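Local coordinates for putative acyl-[acyl-carrier-protein]--UDP-N-acetylglucosamine O-acyltransferase (Bacteroides fragilis, PDB 4R36) that binds UDP-N-acetylglucosamine and probably transfers an acyl chain to it from acyl carrier protein, the opening step of lipid A synthesis, at residues P78-G83 with N104-N109; V110-G115 with N128-G133; P195-A200 with I259-D264; N222-N227 with P254-I259. All coordinates share one frame; numbering follows the deposited sequence.

Interaction 1 of 4, residues P78-G83 with N104-N109; sequences PGAVIG and NLIREN
Glu108 leans on the carbonyl of Pro78 with the root of its side chain. CB comes within 3.5 Å of Pro78 O, and CG passes the same oxygen on its way to the proline ring, where it meets Pro78 CD at 4.3 Å. A bend at chi2 (92°) then turns the carboxylate from the 78-83 backbone toward Arg107. There Glu108 OE1 takes both Arg107 NE, at 2.9 Å, and Arg107 NH2, side-on in the guanidinium plane and from one face of the carboxylate. Arg107 NH2 also bonds Ile85 O of a second subunit, which ties the salt bridge to the trimer interface. Pro78 O accepts a weak hydrogen bond from Asn109 N at 3.4 Å and has the CA-H of Glu108 close by, Glu108 CA at 3.2 Å. Inside the corner, Ala80 CB meets Ile106 CG2 at 4.2 Å, and Ile82 CD1 reaches the same methyl. Asn109 OD1 lies 3.3 Å from Gly79 O without a bond between the two acceptors; it binds calcium together with Asn109 of both other subunits. Tight corners stacked from one coil to the next, with small or aliphatic residues pointing inward, are characteristic of the left-handed parallel beta helix.

Interaction 2 of 4, residues V110-G115 with N128-G133; sequences VTINRG and NLLMEG
Val110 presses one methyl against the backbone of the 128-133 corner. Its CG2 is 3.2 Å from Met131 O and 3.5 Å from Leu130 O, so two successive carbonyl oxygens approach the methyl from one side, and the same carbon touches Leu130 CB at 4.3 Å. The torsion explains the choice of branch: with chi1 at 164°, CG1 extends anti to the backbone N while CG2 sits beside that N and faces the neighbouring segment. Deeper inside, Leu130 CD1 points at the flank of the Ile112 CD1 methyl, also at 4.3 Å. This is the interior of a left-handed parallel beta helix, where Ile112 from one face of the prism and Leu130 from another close the core together with Ile100, Val136 and Val148. No hydrogen bond joins the two segments across the corner; segment 110-115 is held by adjoining coils, Val110 and Ile112 by backbone bonds to Val81 and Thr111 by bonds to Val134 and Val136. At the turn, Gly133 brings its CA to 4.5 Å from Val110 CA, with a positive phi of 75°. Just before it, Glu132 OE2 forms a salt bridge with Lys153 of the second subunit.

Interaction 3 of 4, residues P195-A200 with I259-D264; sequences PPYIIA and IEYIVD
Tyr261 OH is held by two hydrogen bonds, to Asp161 OD2 and to the backbone N of Gly180, while the ring that carries it packs on Pro196 and Tyr197. The contact packs helix 257-267 of the C-terminal part on the turn leading into strand 198-201, which extends one sheet of the left-handed beta helix next to strand 183-184. Pro196 and Tyr197 are the central residues of this type II turn, which runs from Pro195 to Ile198. Pro196 covers one face of the Tyr261 ring in a CH-pi contact, its CG 3.8 Å from the ring centroid and only 9° off the normal; Pro196 CB comes nearer to the rim, 3.6 Å from Tyr261 CE2. The Tyr261 side chain gets there with CG anti to the backbone N (chi1 176°), which throws the ring out from the helix toward the turn. Pro196 CG also meets Ile262 CG1 at 4.2 Å. Pro196 O accepts a hydrogen bond from Tyr232 OH of helix 222-237. Ile262 CG1 lies at the edge of the Tyr197 ring, near its plane and 3.8 Å from Tyr197 CD2. The two tyrosine planes stand 86° apart, and Tyr197 OH sits in the plane of the Tyr261 ring, at its edge, 3.5 Å from Tyr261 CD2.

Interaction 4 of 4, residues N222-N227 with P254-I259; sequences NEIIEN and PASPEI
The amide of Asn227 has the Pro254 ring over one face, and the carboxylate of Glu258 has Ile224 over one of its own. These are contacts of the helical C-terminal domain, where the first turns of helix 222-237 pack on the start of helix 257-267 and the residues leading into it; Ser256 is at the N-cap position. Pro254 crosses Asn227 at about a right angle, with its CD 3.7 Å from Asn227 OD1 and its CB equally far from Asn227 ND2. Ile224 CG2 stands above the carboxylate at 3.8 Å from Glu258 CD, and Ile224 CD1, on that same face, reaches Ser256 OG. At the carboxylate edge Ser256 OG donates a hydrogen bond to the anti lone pair of Glu258 OE1, at 2.7 Å; a chi2 of 78° folds the Glu258 chain back so that this oxygen comes to the serine. Ile259 packs beside the asparagine, its CD1 4.0 Å from Asn227 CB. No direct hydrogen bond links the segments. One water bridges them instead: it accepts from Asn227 ND2 at 2.9 Å and donates to both Pro254 O and Ser256 OG, each 2.7 Å away.

Interactions 1 and 2 are successive levels of one beta helix, their centres 6 Å apart. They join edge to edge through probable backbone bonds, Val81 N to Val110 O and Gly83 N to Ile112 O, each 2.8 Å. Interactions 3 and 4 share Ile259 and helix 257-267, have centres 11 Å apart, and touch where Tyr197 OH meets Glu258 CG at 3.5 Å. Interactions 2 and 3 stay about 12 Å apart at their nearest atoms. Both groups lie near residues that bind UDP-N-acetylglucosamine in another structure of this protein: the Ile112 side chain is about 9 Å from that of His138, the Tyr197 side chain about 6 Å from that of Asn211. The calcium ion, bound by Asn109 of all three subunits, touches interaction 1 and lies about 9 Å from Gly133.

Interaction 1 of 4, residues P78-G83 with N104-N109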
loop_
_atom_site.group_PDB
_atom_site.type_symbol
_atom_site.label_atom_id
_atom_site.label_comp_id
_atom_site.label_asym_id
_atom_site.label_seq_id
_atom_site.Cartn_x
_atom_site.Cartn_y
_atom_site.Cartn_z
ATOM N N PRO A 78 -5.987 -7.982 13.815
ATOM C CA PRO A 78 -5.102 -7.005 14.499
ATOM C C PRO A 78 -4.762 -5.749 13.733
ATOM O O PRO A 78 -4.440 -5.835 12.512
ATOM C CB PRO A 78 -3.812 -7.795 14.757
ATOM C CG PRO A 78 -4.328 -9.193 14.862
ATOM C CD PRO A 78 -5.359 -9.296 13.752
ATOM N N GLY A 79 -4.826 -4.602 14.405
ATOM C CA GLY A 79 -4.395 -3.339 13.792
ATOM C C GLY A 79 -5.454 -2.685 12.895
ATOM O O GLY A 79 -5.250 -1.560 12.507
ATOM N N ALA A 80 -6.610 -3.321 12.658
ATOM C CA ALA A 80 -7.705 -2.629 11.996
ATOM C C ALA A 80 -8.183 -1.423 12.799
ATOM O O ALA A 80 -8.115 -1.406 14.046
ATOM C CB ALA A 80 -8.845 -3.571 11.754
ATOM N N VAL A 81 -8.577 -0.376 12.089
ATOM C CA VAL A 81 -9.043 0.804 12.722
ATOM C C VAL A 81 -10.393 1.153 12.094
ATOM O O VAL A 81 -10.441 1.652 10.939
ATOM C CB VAL A 81 -8.043 1.968 12.573
ATOM C CG1 VAL A 81 -8.538 3.194 13.337
ATOM C CG2 VAL A 81 -6.623 1.561 13.041
ATOM N N ILE A 82 -11.451 1.019 12.870
ATOM C CA ILE A 82 -12.792 1.372 12.433
ATOM C C ILE A 82 -13.283 2.619 13.140
ATOM O O ILE A 82 -13.170 2.741 14.371
ATOM C CB ILE A 82 -13.737 0.181 12.667
ATOM C CG1 ILE A 82 -13.234 -1.066 11.893
ATOM C CG2 ILE A 82 -15.156 0.507 12.223
ATOM C CD1 ILE A 82 -14.048 -2.305 12.129
ATOM N N GLY A 83 -13.755 3.598 12.348
ATOM C CA GLY A 83 -14.419 4.766 12.832
ATOM C C GLY A 83 -13.621 6.016 13.019
ATOM O O GLY A 83 -14.163 7.017 13.495
ATOM N N ASN A 104 -18.401 -10.290 8.138
ATOM C CA ASN A 104 -17.304 -9.764 7.329
ATOM C C ASN A 104 -16.001 -10.202 7.927
ATOM O O ASN A 104 -15.900 -10.389 9.158
ATOM C CB ASN A 104 -17.348 -8.244 7.354
ATOM C CG ASN A 104 -18.575 -7.685 6.648
ATOM O OD1 ASN A 104 -18.681 -7.760 5.432
ATOM N ND2 ASN A 104 -19.563 -7.166 7.431
ATOM N N LEU A 105 -14.987 -10.222 7.074
ATOM C CA LEU A 105 -13.634 -10.464 7.459
ATOM C C LEU A 105 -12.869 -9.187 7.203
ATOM O O LEU A 105 -12.682 -8.821 6.052
ATOM C CB LEU A 105 -13.059 -11.621 6.652
ATOM C CG LEU A 105 -13.836 -12.959 6.814
ATOM C CD1 LEU A 105 -13.389 -13.989 5.796
ATOM C CD2 LEU A 105 -13.665 -13.472 8.232
ATOM N N ILE A 106 -12.517 -8.466 8.266
ATOM C CA ILE A 106 -11.868 -7.191 8.230
ATOM C C ILE A 106 -10.390 -7.418 8.661
ATOM O O ILE A 106 -10.054 -7.573 9.835
ATOM C CB ILE A 106 -12.540 -6.176 9.196
ATOM C CG1 ILE A 106 -14.071 -6.115 8.952
ATOM C CG2 ILE A 106 -11.883 -4.829 9.103
ATOM C CD1 ILE A 106 -14.504 -5.684 7.594
ATOM N N ARG A 107 -9.501 -7.445 7.662
ATOM C CA ARG A 107 -8.133 -7.920 7.885
ATOM C C ARG A 107 -7.263 -6.838 8.496
ATOM O O ARG A 107 -7.678 -5.704 8.750
ATOM C CB ARG A 107 -7.562 -8.462 6.539
ATOM C CG ARG A 107 -8.286 -9.712 5.976
ATOM C CD ARG A 107 -8.329 -10.903 6.930
ATOM N NE ARG A 107 -6.991 -11.286 7.371
ATOM C CZ ARG A 107 -6.491 -12.525 7.344
ATOM N NH1 ARG A 107 -7.241 -13.586 6.994
ATOM N NH2 ARG A 107 -5.244 -12.719 7.743
ATOM N N GLU A 108 -6.037 -7.240 8.757
ATOM C CA GLU A 108 -5.044 -6.418 9.382
ATOM C C GLU A 108 -4.893 -5.042 8.791
ATOM O O GLU A 108 -4.805 -4.882 7.555
ATOM C CB GLU A 108 -3.666 -7.081 9.326
ATOM C CG GLU A 108 -3.548 -8.460 9.937
ATOM C CD GLU A 108 -3.765 -9.625 8.963
ATOM O OE1 GLU A 108 -4.728 -9.563 8.134
ATOM O OE2 GLU A 108 -3.035 -10.628 9.040
ATOM N N ASN A 109 -4.876 -4.052 9.670
ATOM C CA ASN A 109 -4.696 -2.658 9.296
ATOM C C ASN A 109 -5.685 -2.086 8.293
ATOM O O ASN A 109 -5.397 -1.060 7.710
ATOM C CB ASN A 109 -3.274 -2.451 8.787
ATOM C CG ASN A 109 -2.262 -2.673 9.871
ATOM O OD1 ASN A 109 -2.371 -2.034 10.937
ATOM N ND2 ASN A 109 -1.303 -3.615 9.663
#

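Interaction 2 of 4, residues V110-G115 with N128-G133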
loop_
_atom_site.group_PDB
_atom_site.type_symbol
_atom_site.label_atom_id
_atom_site.label_comp_id
_atom_site.label_asym_id
_atom_site.label_seq_id
_atom_site.Cartn_x
_atom_site.Cartn_y
_atom_site.Cartn_z
ATOM N N VAL A 110 -6.835 -2.720 8.125
ATOM C CA VAL A 110 -7.909 -2.129 7.362
ATOM C C VAL A 110 -8.407 -0.865 8.065
ATOM O O VAL A 110 -8.502 -0.826 9.297
ATOM C CB VAL A 110 -9.043 -3.100 7.139
ATOM C CG1 VAL A 110 -10.296 -2.378 6.703
ATOM C CG2 VAL A 110 -8.636 -4.209 6.145
ATOM N N THR A 111 -8.662 0.190 7.305
ATOM C CA THR A 111 -9.178 1.413 7.850
ATOM C C THR A 111 -10.571 1.673 7.244
ATOM O O THR A 111 -10.748 1.664 6.018
ATOM C CB THR A 111 -8.234 2.627 7.608
ATOM O OG1 THR A 111 -7.871 2.738 6.211
ATOM C CG2 THR A 111 -6.976 2.511 8.443
ATOM N N ILE A 112 -11.558 1.910 8.120
ATOM C CA ILE A 112 -12.860 2.333 7.694
ATOM C C ILE A 112 -13.207 3.630 8.430
ATOM O O ILE A 112 -13.591 3.609 9.596
ATOM C CB ILE A 112 -13.931 1.248 7.905
ATOM C CG1 ILE A 112 -13.501 -0.103 7.330
ATOM C CG2 ILE A 112 -15.280 1.674 7.353
ATOM C CD1 ILE A 112 -14.422 -1.263 7.626
ATOM N N ASN A 113 -13.077 4.755 7.743
ATOM C CA ASN A 113 -13.329 6.017 8.375
ATOM C C ASN A 113 -14.848 6.254 8.456
ATOM O O ASN A 113 -15.604 5.872 7.568
ATOM C CB ASN A 113 -12.691 7.201 7.621
ATOM C CG ASN A 113 -11.168 7.138 7.408
ATOM O OD1 ASN A 113 -10.673 7.882 6.557
ATOM N ND2 ASN A 113 -10.445 6.329 8.138
ATOM N N ARG A 114 -15.291 6.971 9.494
ATOM C CA ARG A 114 -16.641 7.432 9.542
ATOM C C ARG A 114 -16.957 8.504 8.539
ATOM O O ARG A 114 -16.066 9.064 7.838
ATOM C CB ARG A 114 -17.032 7.861 10.978
ATOM C CG ARG A 114 -16.374 9.086 11.594
ATOM C CD ARG A 114 -16.911 9.140 13.041
ATOM N NE ARG A 114 -16.402 10.217 13.891
ATOM C CZ ARG A 114 -16.966 11.418 14.082
ATOM N NH1 ARG A 114 -17.992 11.816 13.401
ATOM N NH2 ARG A 114 -16.422 12.273 14.939
ATOM N N GLY A 115 -18.229 8.818 8.438
ATOM C CA GLY A 115 -18.730 9.709 7.368
ATOM C C GLY A 115 -18.505 11.227 7.577
ATOM O O GLY A 115 -17.972 11.659 8.598
ATOM N N ASN A 128 -18.391 -9.707 3.346
ATOM C CA ASN A 128 -17.265 -9.217 2.598
ATOM C C ASN A 128 -15.975 -9.655 3.172
ATOM O O ASN A 128 -15.846 -9.813 4.398
ATOM C CB ASN A 128 -17.320 -7.704 2.585
ATOM C CG ASN A 128 -18.586 -7.192 1.948
ATOM O OD1 ASN A 128 -18.768 -7.276 0.694
ATOM N ND2 ASN A 128 -19.446 -6.593 2.789
ATOM N N LEU A 129 -14.976 -9.742 2.312
ATOM C CA LEU A 129 -13.575 -9.864 2.719
ATOM C C LEU A 129 -12.799 -8.629 2.291
ATOM O O LEU A 129 -12.650 -8.345 1.108
ATOM C CB LEU A 129 -12.967 -11.087 2.097
ATOM C CG LEU A 129 -11.480 -11.282 2.179
ATOM C CD1 LEU A 129 -10.956 -11.212 3.617
ATOM C CD2 LEU A 129 -11.021 -12.549 1.492
ATOM N N LEU A 130 -12.310 -7.905 3.263
ATOM C CA LEU A 130 -11.474 -6.734 3.041
ATOM C C LEU A 130 -10.103 -7.123 3.507
ATOM O O LEU A 130 -9.822 -7.183 4.670
ATOM C CB LEU A 130 -11.994 -5.505 3.767
ATOM C CG LEU A 130 -13.481 -5.048 3.512
ATOM C CD1 LEU A 130 -13.701 -3.693 4.178
ATOM C CD2 LEU A 130 -13.783 -4.906 2.019
ATOM N N MET A 131 -9.216 -7.334 2.529
ATOM C CA MET A 131 -7.884 -7.806 2.799
ATOM C C MET A 131 -7.010 -6.723 3.427
ATOM O O MET A 131 -7.404 -5.554 3.499
ATOM C CB MET A 131 -7.214 -8.337 1.514
ATOM C CG MET A 131 -7.874 -9.611 1.044
ATOM S SD MET A 131 -6.852 -10.335 -0.272
ATOM C CE MET A 131 -8.124 -11.271 -1.005
ATOM N N GLU A 132 -5.841 -7.118 3.896
ATOM C CA GLU A 132 -5.050 -6.199 4.763
ATOM C C GLU A 132 -4.769 -4.896 4.081
ATOM O O GLU A 132 -4.549 -4.857 2.853
ATOM C CB GLU A 132 -3.770 -6.837 5.264
ATOM C CG GLU A 132 -2.711 -7.200 4.218
ATOM C CD GLU A 132 -1.901 -6.005 3.682
ATOM O OE1 GLU A 132 -1.731 -4.985 4.407
ATOM O OE2 GLU A 132 -1.367 -6.158 2.542
ATOM N N GLY A 133 -4.820 -3.830 4.875
ATOM C CA GLY A 133 -4.483 -2.521 4.463
ATOM C C GLY A 133 -5.504 -1.792 3.567
ATOM O O GLY A 133 -5.296 -0.608 3.186
#

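Interaction 3 of 4, residues P195-A200 with I259-D264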
loop_
_atom_site.group_PDB
_atom_site.type_symbol
_atom_site.label_atom_id
_atom_site.label_comp_id
_atom_site.label_asym_id
_atom_site.label_seq_id
_atom_site.Cartn_x
_atom_site.Cartn_y
_atom_site.Cartn_z
ATOM N N PRO A 195 -18.955 -1.149 -15.322
ATOM C CA PRO A 195 -20.284 -1.764 -15.418
ATOM C C PRO A 195 -20.242 -3.243 -15.030
ATOM O O PRO A 195 -19.160 -3.874 -15.048
ATOM C CB PRO A 195 -20.670 -1.533 -16.904
ATOM C CG PRO A 195 -19.353 -1.550 -17.580
ATOM C CD PRO A 195 -18.398 -0.859 -16.639
ATOM N N PRO A 196 -21.411 -3.836 -14.740
ATOM C CA PRO A 196 -21.435 -5.178 -14.111
ATOM C C PRO A 196 -20.946 -6.310 -14.976
ATOM O O PRO A 196 -21.023 -6.186 -16.211
ATOM C CB PRO A 196 -22.877 -5.374 -13.737
ATOM C CG PRO A 196 -23.618 -4.378 -14.507
ATOM C CD PRO A 196 -22.721 -3.205 -14.736
ATOM N N TYR A 197 -20.384 -7.346 -14.363
ATOM C CA TYR A 197 -19.990 -8.591 -15.006
ATOM C C TYR A 197 -18.646 -8.569 -15.789
ATOM O O TYR A 197 -18.282 -9.570 -16.359
ATOM C CB TYR A 197 -21.108 -9.115 -15.951
ATOM C CG TYR A 197 -22.445 -9.178 -15.317
ATOM C CD1 TYR A 197 -22.691 -10.074 -14.295
ATOM C CD2 TYR A 197 -23.490 -8.408 -15.796
ATOM C CE1 TYR A 197 -23.935 -10.132 -13.681
ATOM C CE2 TYR A 197 -24.734 -8.429 -15.167
ATOM C CZ TYR A 197 -24.955 -9.340 -14.156
ATOM O OH TYR A 197 -26.131 -9.332 -13.509
ATOM N N ILE A 198 -17.970 -7.412 -15.899
ATOM C CA ILE A 198 -16.771 -7.333 -16.741
ATOM C C ILE A 198 -15.472 -7.548 -15.976
ATOM O O ILE A 198 -15.435 -7.462 -14.736
ATOM C CB ILE A 198 -16.694 -6.018 -17.539
ATOM C CG1 ILE A 198 -16.355 -4.789 -16.700
ATOM C CG2 ILE A 198 -17.995 -5.780 -18.295
ATOM C CD1 ILE A 198 -15.831 -3.623 -17.491
ATOM N N ILE A 199 -14.433 -7.857 -16.735
ATOM C CA ILE A 199 -13.062 -7.730 -16.290
ATOM C C ILE A 199 -12.534 -6.374 -16.702
ATOM O O ILE A 199 -12.669 -5.942 -17.864
ATOM C CB ILE A 199 -12.182 -8.838 -16.855
ATOM C CG1 ILE A 199 -12.736 -10.233 -16.508
ATOM C CG2 ILE A 199 -10.731 -8.703 -16.376
ATOM C CD1 ILE A 199 -12.019 -11.361 -17.225
ATOM N N ALA A 200 -11.937 -5.646 -15.743
ATOM C CA ALA A 200 -11.309 -4.381 -16.016
ATOM C C ALA A 200 -9.846 -4.536 -15.686
ATOM O O ALA A 200 -9.479 -4.985 -14.585
ATOM C CB ALA A 200 -11.922 -3.271 -15.201
ATOM N N ILE A 259 -29.268 -8.479 -18.035
ATOM C CA ILE A 259 -29.170 -7.533 -19.142
ATOM C C ILE A 259 -29.781 -6.196 -18.776
ATOM O O ILE A 259 -29.270 -5.121 -19.144
ATOM C CB ILE A 259 -29.760 -8.116 -20.439
ATOM C CG1 ILE A 259 -29.210 -9.499 -20.732
ATOM C CG2 ILE A 259 -29.534 -7.196 -21.606
ATOM C CD1 ILE A 259 -27.685 -9.692 -20.734
ATOM N N GLU A 260 -30.847 -6.211 -17.991
ATOM C CA GLU A 260 -31.431 -4.976 -17.573
ATOM C C GLU A 260 -30.534 -4.238 -16.604
ATOM O O GLU A 260 -30.496 -3.012 -16.578
ATOM C CB GLU A 260 -32.823 -5.238 -16.927
ATOM C CG GLU A 260 -33.815 -5.772 -17.954
ATOM C CD GLU A 260 -35.137 -6.240 -17.277
ATOM O OE1 GLU A 260 -35.578 -5.607 -16.294
ATOM O OE2 GLU A 260 -35.726 -7.232 -17.707
ATOM N N TYR A 261 -29.801 -4.988 -15.811
ATOM C CA TYR A 261 -28.877 -4.376 -14.889
ATOM C C TYR A 261 -27.735 -3.708 -15.662
ATOM O O TYR A 261 -27.367 -2.573 -15.368
ATOM C CB TYR A 261 -28.356 -5.438 -13.955
ATOM C CG TYR A 261 -27.299 -5.061 -12.948
ATOM C CD1 TYR A 261 -27.235 -3.756 -12.362
ATOM C CD2 TYR A 261 -26.481 -6.043 -12.454
ATOM C CE1 TYR A 261 -26.314 -3.481 -11.349
ATOM C CE2 TYR A 261 -25.584 -5.792 -11.420
ATOM C CZ TYR A 261 -25.516 -4.516 -10.873
ATOM O OH TYR A 261 -24.548 -4.345 -9.919
ATOM N N ILE A 262 -27.202 -4.374 -16.676
ATOM C CA ILE A 262 -26.157 -3.752 -17.510
ATOM C C ILE A 262 -26.653 -2.437 -18.083
ATOM O O ILE A 262 -26.014 -1.365 -17.984
ATOM C CB ILE A 262 -25.754 -4.689 -18.638
ATOM C CG1 ILE A 262 -25.042 -5.898 -18.114
ATOM C CG2 ILE A 262 -24.908 -4.010 -19.700
ATOM C CD1 ILE A 262 -24.929 -7.003 -19.148
ATOM N N VAL A 263 -27.843 -2.490 -18.681
ATOM C CA VAL A 263 -28.411 -1.295 -19.335
ATOM C C VAL A 263 -28.688 -0.148 -18.361
ATOM O O VAL A 263 -28.312 0.990 -18.571
ATOM C CB VAL A 263 -29.652 -1.674 -20.188
ATOM C CG1 VAL A 263 -30.373 -0.433 -20.646
ATOM C CG2 VAL A 263 -29.219 -2.559 -21.345
ATOM N N ASP A 264 -29.364 -0.442 -17.287
ATOM C CA ASP A 264 -29.701 0.563 -16.316
ATOM C C ASP A 264 -28.422 1.192 -15.710
ATOM O O ASP A 264 -28.371 2.412 -15.524
ATOM C CB ASP A 264 -30.467 -0.093 -15.165
ATOM C CG ASP A 264 -31.183 0.946 -14.298
ATOM O OD1 ASP A 264 -32.229 1.471 -14.715
ATOM O OD2 ASP A 264 -30.664 1.318 -13.247
#

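Interaction 4 of 4, residues N222-N227 with P254-I259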
loop_
_atom_site.group_PDB
_atom_site.type_symbol
_atom_site.label_atom_id
_atom_site.label_comp_id
_atom_site.label_asym_id
_atom_site.label_seq_id
_atom_site.Cartn_x
_atom_site.Cartn_y
_atom_site.Cartn_z
ATOM N N ASN A 222 -24.751 -20.969 -19.173
ATOM C CA ASN A 222 -23.911 -20.598 -20.325
ATOM C C ASN A 222 -24.626 -19.679 -21.263
ATOM O O ASN A 222 -24.024 -18.833 -21.918
ATOM C CB ASN A 222 -23.535 -21.834 -21.105
ATOM C CG ASN A 222 -22.491 -22.646 -20.411
ATOM O OD1 ASN A 222 -21.692 -22.142 -19.616
ATOM N ND2 ASN A 222 -22.472 -23.931 -20.722
ATOM N N GLU A 223 -25.929 -19.874 -21.339
ATOM C CA GLU A 223 -26.754 -19.020 -22.141
ATOM C C GLU A 223 -26.807 -17.554 -21.646
ATOM O O GLU A 223 -26.628 -16.627 -22.417
ATOM C CB GLU A 223 -28.131 -19.607 -22.180
ATOM C CG GLU A 223 -29.199 -18.679 -22.701
ATOM C CD GLU A 223 -30.487 -19.421 -22.949
ATOM O OE1 GLU A 223 -30.421 -20.624 -23.309
ATOM O OE2 GLU A 223 -31.558 -18.811 -22.780
ATOM N N ILE A 224 -26.987 -17.358 -20.356
ATOM C CA ILE A 224 -26.991 -16.022 -19.767
ATOM C C ILE A 224 -25.593 -15.400 -19.911
ATOM O O ILE A 224 -25.489 -14.226 -20.201
ATOM C CB ILE A 224 -27.415 -16.072 -18.270
ATOM C CG1 ILE A 224 -28.897 -16.383 -18.168
ATOM C CG2 ILE A 224 -27.059 -14.765 -17.514
ATOM C CD1 ILE A 224 -29.766 -15.283 -18.674
ATOM N N ILE A 225 -24.538 -16.200 -19.718
ATOM C CA ILE A 225 -23.182 -15.733 -19.924
ATOM C C ILE A 225 -22.950 -15.238 -21.363
ATOM O O ILE A 225 -22.363 -14.175 -21.571
ATOM C CB ILE A 225 -22.130 -16.793 -19.517
ATOM C CG1 ILE A 225 -22.219 -17.003 -18.001
ATOM C CG2 ILE A 225 -20.704 -16.310 -19.878
ATOM C CD1 ILE A 225 -21.366 -18.124 -17.456
ATOM N N GLU A 226 -23.447 -15.987 -22.328
ATOM C CA GLU A 226 -23.332 -15.595 -23.711
ATOM C C GLU A 226 -24.118 -14.288 -23.984
ATOM O O GLU A 226 -23.636 -13.436 -24.752
ATOM C CB GLU A 226 -23.828 -16.699 -24.622
ATOM C CG GLU A 226 -23.655 -16.380 -26.107
ATOM C CD GLU A 226 -22.169 -16.185 -26.534
ATOM O OE1 GLU A 226 -21.251 -16.648 -25.806
ATOM O OE2 GLU A 226 -21.913 -15.518 -27.566
ATOM N N ASN A 227 -25.285 -14.112 -23.360
ATOM C CA ASN A 227 -26.036 -12.887 -23.542
ATOM C C ASN A 227 -25.291 -11.662 -22.997
ATOM O O ASN A 227 -25.319 -10.596 -23.608
ATOM C CB ASN A 227 -27.455 -13.015 -22.929
ATOM C CG ASN A 227 -28.338 -14.089 -23.658
ATOM O OD1 ASN A 227 -28.048 -14.489 -24.789
ATOM N ND2 ASN A 227 -29.385 -14.547 -22.997
ATOM N N PRO A 254 -31.475 -11.249 -25.662
ATOM C CA PRO A 254 -32.601 -11.800 -24.938
ATOM C C PRO A 254 -32.613 -11.216 -23.565
ATOM O O PRO A 254 -31.528 -11.197 -22.875
ATOM C CB PRO A 254 -32.318 -13.293 -24.914
ATOM C CG PRO A 254 -31.492 -13.519 -26.117
ATOM C CD PRO A 254 -30.631 -12.288 -26.266
ATOM N N ALA A 255 -33.771 -10.663 -23.193
ATOM C CA ALA A 255 -33.859 -9.887 -21.978
ATOM C C ALA A 255 -33.841 -10.794 -20.717
ATOM O O ALA A 255 -34.354 -11.938 -20.716
ATOM C CB ALA A 255 -35.100 -9.037 -21.973
ATOM N N SER A 256 -33.228 -10.286 -19.662
ATOM C CA SER A 256 -33.128 -10.967 -18.396
ATOM C C SER A 256 -32.702 -9.898 -17.384
ATOM O O SER A 256 -32.255 -8.836 -17.766
ATOM C CB SER A 256 -32.167 -12.138 -18.415
ATOM O OG SER A 256 -30.771 -11.755 -18.534
ATOM N N PRO A 257 -32.832 -10.204 -16.086
ATOM C CA PRO A 257 -32.463 -9.225 -15.076
ATOM C C PRO A 257 -30.991 -8.792 -15.209
ATOM O O PRO A 257 -30.728 -7.604 -15.021
ATOM C CB PRO A 257 -32.733 -9.958 -13.745
ATOM C CG PRO A 257 -33.841 -10.965 -14.108
ATOM C CD PRO A 257 -33.555 -11.389 -15.515
ATOM N N GLU A 258 -30.138 -9.694 -15.675
ATOM C CA GLU A 258 -28.709 -9.392 -15.862
ATOM C C GLU A 258 -28.540 -8.324 -16.935
ATOM O O GLU A 258 -27.761 -7.377 -16.746
ATOM C CB GLU A 258 -27.909 -10.629 -16.246
ATOM C CG GLU A 258 -27.894 -11.756 -15.230
ATOM C CD GLU A 258 -29.144 -12.641 -15.178
ATOM O OE1 GLU A 258 -30.059 -12.579 -16.014
ATOM O OE2 GLU A 258 -29.279 -13.379 -14.185
ATOM N N ILE A 259 -29.268 -8.479 -18.035
ATOM C CA ILE A 259 -29.170 -7.533 -19.142
ATOM C C ILE A 259 -29.781 -6.196 -18.776
ATOM O O ILE A 259 -29.270 -5.121 -19.144
ATOM C CB ILE A 259 -29.760 -8.116 -20.439
ATOM C CG1 ILE A 259 -29.210 -9.499 -20.732
ATOM C CG2 ILE A 259 -29.534 -7.196 -21.606
ATOM C CD1 ILE A 259 -27.685 -9.692 -20.734
HETATM O O HOH W 1 -30.585 -12.891 -20.990
#